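Local structure of PnpC (Pseudomonas putida, 3N9T) at residues P143-V148 / S178-C183; L137-R142 / E284-A289. The protein probably cleaves the aromatic ring of hydroxyquinol between adjacent hydroxyl-bearing carbons, as a ferric-iron intradiol dioxygenase. All coordinates share one frame; numbering follows the deposited sequence.

Overall arrangement
Both contacts lie at the same end of the beta-rich dioxygenase domain, on the same side of the chain's centre, with centres about 11 Å apart; both are partly buried. Contact 2 pairs the ends of two strands, 129-138 and 278-287, and rests on backbone bonds between parallel strands plus apolar packing. Contact 1 joins two loops, one leading out of strand 129-138 and the other linking strands 173-177 and 183-189, and its grip is polar, centred on a serine hydroxyl. Exposed residues take part in contact 1 but not in contact 2. Val144 and Pro143 of contact 1 pack against Leu137 of contact 2, so the two are continuous.

Contact 1 of 2, residues P143-V148 / S178-C183; sequences PVVGAV and SDNDGC
Ser178 sets its OG between its own backbone N and carbonyl carbon, the crowded position (chi1 71°), which swings the hydroxyl into the bend of 143-148. There it donates to Val144 O at 2.6 Å, coming from somewhat above the carbonyl plane, and takes a weak, bent bond from Ala147 N at 3.0 Å. The methyl of Ala147 lies beside the same hydroxyl. The backbone of Ser178 works too: its N gives a fairly straight bond (154°) to Ala147 O, in the plane of that carbonyl, while its O receives Gly146 N at 3.1 Å from well above the carbonyl plane. An alanine here would lack OG and with it the bonds to Val144 O and Ala147 N, so the bend around Gly146 would probably be less firmly fixed.

Beyond the serine the chain makes a type I beta turn from Asp179 to Gly182, linking strands 173-177 and 183-189 of the domain's beta sheet. Asp179 braces it from within: OD1 accepts from Asp181 N at 2.7 Å, an Asx turn, and also from Cys183 N, both from above the carboxylate plane. Gly182 has a positive phi (75°), and a beta carbon there would clash with Pro143 CB; the glycine lets the proline ring lie close to the turn, with Pro143 CB 3.4 Å from Asp181 O. Gly182 CA also makes a CA-H...O contact with Val144 O, so that carbonyl meets both Ser178 and Gly182. Farther out, Val145 has CG1 anti to its backbone N, which leaves CG2 beside that N and 3.4 Å from Asn180 O; CG1 meets Asn180 ND2 as the two side chains cross obliquely. On the inner side, Val144 turns to Val136, Ala225 and Tyr228 of the same chain.

Contact 2 of 2, residues L137-R142 / E284-A289; sequences LDVQGR and EFVMEA
Val139 and Val286 meet at about a right angle, CG2 of the first touching CG1 of the second at 3.7 Å. Val286 holds CG1 anti to its backbone N (chi1 178°), and the same methyl also rests on Asp138 O. Leu137 lies on the same face of the sheet as Val286. Its CG is anti to the carbonyl carbon, and the extended branch beyond carries CD1 against the carboxylate end of Glu284, 3.8 Å from OE1, the two side chains crossing obliquely. Glu284 OE2 is hydrogen-bonded to Tyr282 OH.

Beneath these side chains strands 129-138 and 278-287 run side by side, a parallel pairing within the otherwise largely antiparallel mixed beta sheet of the intradiol dioxygenase domain, whose strand 214-224 carries the iron ligands His218 and His220. Leu137 bridges Val286 by giving its N to Phe285 O at 2.7 Å and taking Met287 N on its O at 2.9 Å, both bonds nearly along the C=O axes. Met287 lies on the other face, where its side chain touches Val136, Ile223 and Tyr228, while the Phe285 ring packs among strands 214-224 and 231-237, its side chain about 9 Å from that of His220.

A type I turn runs from Asp138 to Gly141; here a water accepts from Val139 N and donates to Met287 O, linking the segments. Asp138 braces the turn, OD1 receiving Arg142 N from above the carboxylate plane and OD2 using its syn lone pair for a salt bridge with Arg142 NE at 2.8 Å. The charges of Asp138 and Arg142 therefore probably offset each other largely within 137-142; Leu137 is joined to 284-289 by backbone bonds, whereas the turn is joined by a water bridge and by packing on Val286.

Contact 1 of 2, residues P143-V148 / S178-C183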
loop_
_atom_site.group_PDB
_atom_site.type_symbol
_atom_site.label_atom_id
_atom_site.label_comp_id
_atom_site.label_asym_id
_atom_site.label_seq_id
_atom_site.Cartn_x
_atom_site.Cartn_y
_atom_site.Cartn_z
ATOM N N PRO A 143 -20.670 17.894 36.458
ATOM C CA PRO A 143 -19.818 18.787 35.709
ATOM C C PRO A 143 -18.356 18.448 35.937
ATOM O O PRO A 143 -17.945 18.107 37.062
ATOM C CB PRO A 143 -20.100 20.171 36.328
ATOM C CG PRO A 143 -21.191 19.980 37.345
ATOM C CD PRO A 143 -21.212 18.531 37.675
ATOM N N VAL A 144 -17.555 18.574 34.874
ATOM C CA VAL A 144 -16.111 18.441 34.984
ATOM C C VAL A 144 -15.647 19.850 34.995
ATOM O O VAL A 144 -15.938 20.615 34.058
ATOM C CB VAL A 144 -15.547 17.719 33.796
ATOM C CG1 VAL A 144 -14.001 17.694 33.873
ATOM C CG2 VAL A 144 -16.145 16.307 33.743
ATOM N N VAL A 145 -14.934 20.211 36.053
ATOM C CA VAL A 145 -14.569 21.586 36.294
ATOM C C VAL A 145 -13.157 21.838 35.830
ATOM O O VAL A 145 -12.280 21.053 36.119
ATOM C CB VAL A 145 -14.720 21.898 37.828
ATOM C CG1 VAL A 145 -14.159 23.291 38.156
ATOM C CG2 VAL A 145 -16.233 21.710 38.216
ATOM N N GLY A 146 -12.928 22.908 35.083
ATOM C CA GLY A 146 -11.565 23.225 34.642
ATOM C C GLY A 146 -11.052 22.331 33.495
ATOM O O GLY A 146 -9.862 22.368 33.127
ATOM N N ALA A 147 -11.946 21.584 32.862
ATOM C CA ALA A 147 -11.536 20.952 31.607
ATOM C C ALA A 147 -11.018 21.991 30.618
ATOM O O ALA A 147 -11.490 23.127 30.574
ATOM C CB ALA A 147 -12.722 20.225 31.029
ATOM N N VAL A 148 -10.049 21.604 29.803
ATOM C CA VAL A 148 -9.495 22.458 28.803
ATOM C C VAL A 148 -9.999 21.956 27.407
ATOM O O VAL A 148 -9.854 20.787 27.116
ATOM C CB VAL A 148 -7.895 22.447 28.865
ATOM C CG1 VAL A 148 -7.383 23.133 27.750
ATOM C CG2 VAL A 148 -7.388 23.259 30.033
ATOM N N SER A 178 -13.956 24.832 31.009
ATOM C CA SER A 178 -15.262 24.656 31.553
ATOM C C SER A 178 -15.230 25.356 32.941
ATOM O O SER A 178 -14.175 25.371 33.631
ATOM C CB SER A 178 -15.561 23.162 31.617
ATOM O OG SER A 178 -14.773 22.513 32.646
ATOM N N ASP A 179 -16.345 25.974 33.352
ATOM C CA ASP A 179 -16.354 26.707 34.617
ATOM C C ASP A 179 -16.764 25.792 35.758
ATOM O O ASP A 179 -16.892 24.591 35.571
ATOM C CB ASP A 179 -17.281 27.962 34.521
ATOM C CG ASP A 179 -18.751 27.624 34.364
ATOM O OD1 ASP A 179 -19.220 26.503 34.607
ATOM O OD2 ASP A 179 -19.507 28.511 33.961
ATOM N N ASN A 180 -17.010 26.352 36.937
ATOM C CA ASN A 180 -17.492 25.558 38.109
ATOM C C ASN A 180 -18.727 24.724 37.858
ATOM O O ASN A 180 -18.955 23.725 38.533
ATOM C CB ASN A 180 -17.865 26.494 39.237
ATOM C CG ASN A 180 -16.715 27.279 39.725
ATOM O OD1 ASN A 180 -16.908 28.392 40.165
ATOM N ND2 ASN A 180 -15.502 26.712 39.680
ATOM N N ASP A 181 -19.579 25.123 36.927
ATOM C CA ASP A 181 -20.715 24.236 36.620
ATOM C C ASP A 181 -20.463 23.427 35.347
ATOM O O ASP A 181 -21.396 22.914 34.777
ATOM C CB ASP A 181 -21.999 25.045 36.492
ATOM C CG ASP A 181 -22.274 25.894 37.749
ATOM O OD1 ASP A 181 -22.409 25.282 38.830
ATOM O OD2 ASP A 181 -22.339 27.154 37.660
ATOM N N GLY A 182 -19.199 23.339 34.922
ATOM C CA GLY A 182 -18.817 22.545 33.726
ATOM C C GLY A 182 -19.192 23.228 32.388
ATOM O O GLY A 182 -19.057 22.645 31.331
ATOM N N CYS A 183 -19.635 24.478 32.446
ATOM C CA CYS A 183 -20.121 25.223 31.287
ATOM C C CYS A 183 -18.946 25.815 30.523
ATOM O O CYS A 183 -17.955 26.309 31.131
ATOM C CB CYS A 183 -21.094 26.333 31.748
ATOM S SG CYS A 183 -22.601 25.663 32.429
#

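Contact 2 of 2, residues L137-R142 / E284-A289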
loop_
_atom_site.group_PDB
_atom_site.type_symbol
_atom_site.label_atom_id
_atom_site.label_comp_id
_atom_site.label_asym_id
_atom_site.label_seq_id
_atom_site.Cartn_x
_atom_site.Cartn_y
_atom_site.Cartn_z
ATOM N N LEU A 137 -19.197 17.018 30.988
ATOM C CA LEU A 137 -19.761 16.258 32.077
ATOM C C LEU A 137 -19.019 14.928 32.182
ATOM O O LEU A 137 -18.274 14.555 31.229
ATOM C CB LEU A 137 -21.234 15.983 31.718
ATOM C CG LEU A 137 -22.151 17.206 31.564
ATOM C CD1 LEU A 137 -23.564 16.721 31.244
ATOM C CD2 LEU A 137 -22.110 18.067 32.830
ATOM N N ASP A 138 -19.186 14.242 33.326
ATOM C CA ASP A 138 -18.753 12.862 33.448
ATOM C C ASP A 138 -19.909 11.988 33.048
ATOM O O ASP A 138 -21.029 12.477 32.744
ATOM C CB ASP A 138 -18.233 12.466 34.876
ATOM C CG ASP A 138 -19.276 12.655 35.989
ATOM O OD1 ASP A 138 -20.466 12.629 35.708
ATOM O OD2 ASP A 138 -18.906 12.857 37.172
ATOM N N VAL A 139 -19.644 10.681 33.056
ATOM C CA VAL A 139 -20.635 9.692 32.678
ATOM C C VAL A 139 -21.823 9.664 33.668
ATOM O O VAL A 139 -22.915 9.272 33.292
ATOM C CB VAL A 139 -19.924 8.321 32.519
ATOM C CG1 VAL A 139 -20.809 7.199 32.944
ATOM C CG2 VAL A 139 -19.340 8.184 31.060
ATOM N N GLN A 140 -21.618 10.124 34.907
ATOM C CA GLN A 140 -22.731 10.267 35.844
ATOM C C GLN A 140 -23.444 11.594 35.665
ATOM O O GLN A 140 -24.388 11.871 36.376
ATOM C CB GLN A 140 -22.276 10.141 37.292
ATOM C CG GLN A 140 -21.786 8.716 37.612
ATOM C CD GLN A 140 -20.327 8.517 37.212
ATOM O OE1 GLN A 140 -19.537 9.489 37.123
ATOM N NE2 GLN A 140 -19.952 7.266 36.954
ATOM N N GLY A 141 -23.002 12.436 34.733
ATOM C CA GLY A 141 -23.801 13.622 34.430
ATOM C C GLY A 141 -23.458 14.794 35.287
ATOM O O GLY A 141 -24.128 15.801 35.245
ATOM N N ARG A 142 -22.363 14.696 36.018
ATOM C CA ARG A 142 -21.870 15.772 36.855
ATOM C C ARG A 142 -20.805 16.608 36.111
ATOM O O ARG A 142 -20.077 16.072 35.299
ATOM C CB ARG A 142 -21.202 15.167 38.104
ATOM C CG ARG A 142 -22.108 14.252 38.937
ATOM C CD ARG A 142 -21.296 13.518 40.000
ATOM N NE ARG A 142 -20.494 12.452 39.428
ATOM C CZ ARG A 142 -19.912 11.496 40.158
ATOM N NH1 ARG A 142 -20.078 11.527 41.469
ATOM N NH2 ARG A 142 -19.159 10.543 39.592
ATOM N N GLU A 284 -23.387 18.932 24.942
ATOM C CA GLU A 284 -22.801 18.417 26.204
ATOM C C GLU A 284 -21.804 17.255 25.964
ATOM O O GLU A 284 -22.189 16.148 25.506
ATOM C CB GLU A 284 -23.869 18.033 27.215
ATOM C CG GLU A 284 -24.776 19.212 27.508
ATOM C CD GLU A 284 -25.858 18.868 28.529
ATOM O OE1 GLU A 284 -26.177 17.671 28.679
ATOM O OE2 GLU A 284 -26.371 19.804 29.166
ATOM N N PHE A 285 -20.532 17.533 26.230
ATOM C CA PHE A 285 -19.516 16.505 26.107
ATOM C C PHE A 285 -19.497 15.635 27.372
ATOM O O PHE A 285 -19.671 16.133 28.490
ATOM C CB PHE A 285 -18.143 17.129 25.967
ATOM C CG PHE A 285 -17.963 17.867 24.682
ATOM C CD1 PHE A 285 -17.649 17.152 23.491
ATOM C CD2 PHE A 285 -18.066 19.270 24.658
ATOM C CE1 PHE A 285 -17.492 17.829 22.238
ATOM C CE2 PHE A 285 -17.921 19.982 23.387
ATOM C CZ PHE A 285 -17.657 19.205 22.175
ATOM N N VAL A 286 -19.264 14.353 27.166
ATOM C CA VAL A 286 -19.206 13.375 28.236
ATOM C C VAL A 286 -17.817 12.689 28.138
ATOM O O VAL A 286 -17.480 12.119 27.107
ATOM C CB VAL A 286 -20.410 12.360 28.148
ATOM C CG1 VAL A 286 -20.321 11.293 29.259
ATOM C CG2 VAL A 286 -21.791 13.120 28.186
ATOM N N MET A 287 -17.034 12.818 29.208
ATOM C CA MET A 287 -15.678 12.344 29.317
ATOM C C MET A 287 -15.610 11.081 30.158
ATOM O O MET A 287 -16.424 10.865 31.095
ATOM C CB MET A 287 -14.787 13.422 29.933
ATOM C CG MET A 287 -14.559 14.699 28.991
ATOM S SD MET A 287 -13.251 15.606 29.823
ATOM C CE MET A 287 -11.866 14.761 29.010
ATOM N N GLU A 288 -14.625 10.249 29.844
ATOM C CA GLU A 288 -14.444 8.976 30.557
ATOM C C GLU A 288 -13.385 9.131 31.641
ATOM O O GLU A 288 -12.310 9.713 31.399
ATOM C CB GLU A 288 -13.996 7.872 29.590
ATOM C CG GLU A 288 -15.039 7.456 28.625
ATOM C CD GLU A 288 -15.117 5.938 28.465
ATOM O OE1 GLU A 288 -14.215 5.410 27.780
ATOM O OE2 GLU A 288 -16.085 5.293 28.978
ATOM N N ALA A 289 -13.689 8.607 32.816
ATOM C CA ALA A 289 -12.721 8.562 33.906
ATOM C C ALA A 289 -11.429 7.807 33.525
ATOM O O ALA A 289 -11.404 7.022 32.580
ATOM C CB ALA A 289 -13.365 7.960 35.161
HETATM O O HOH W 1 -16.815 9.895 33.407
#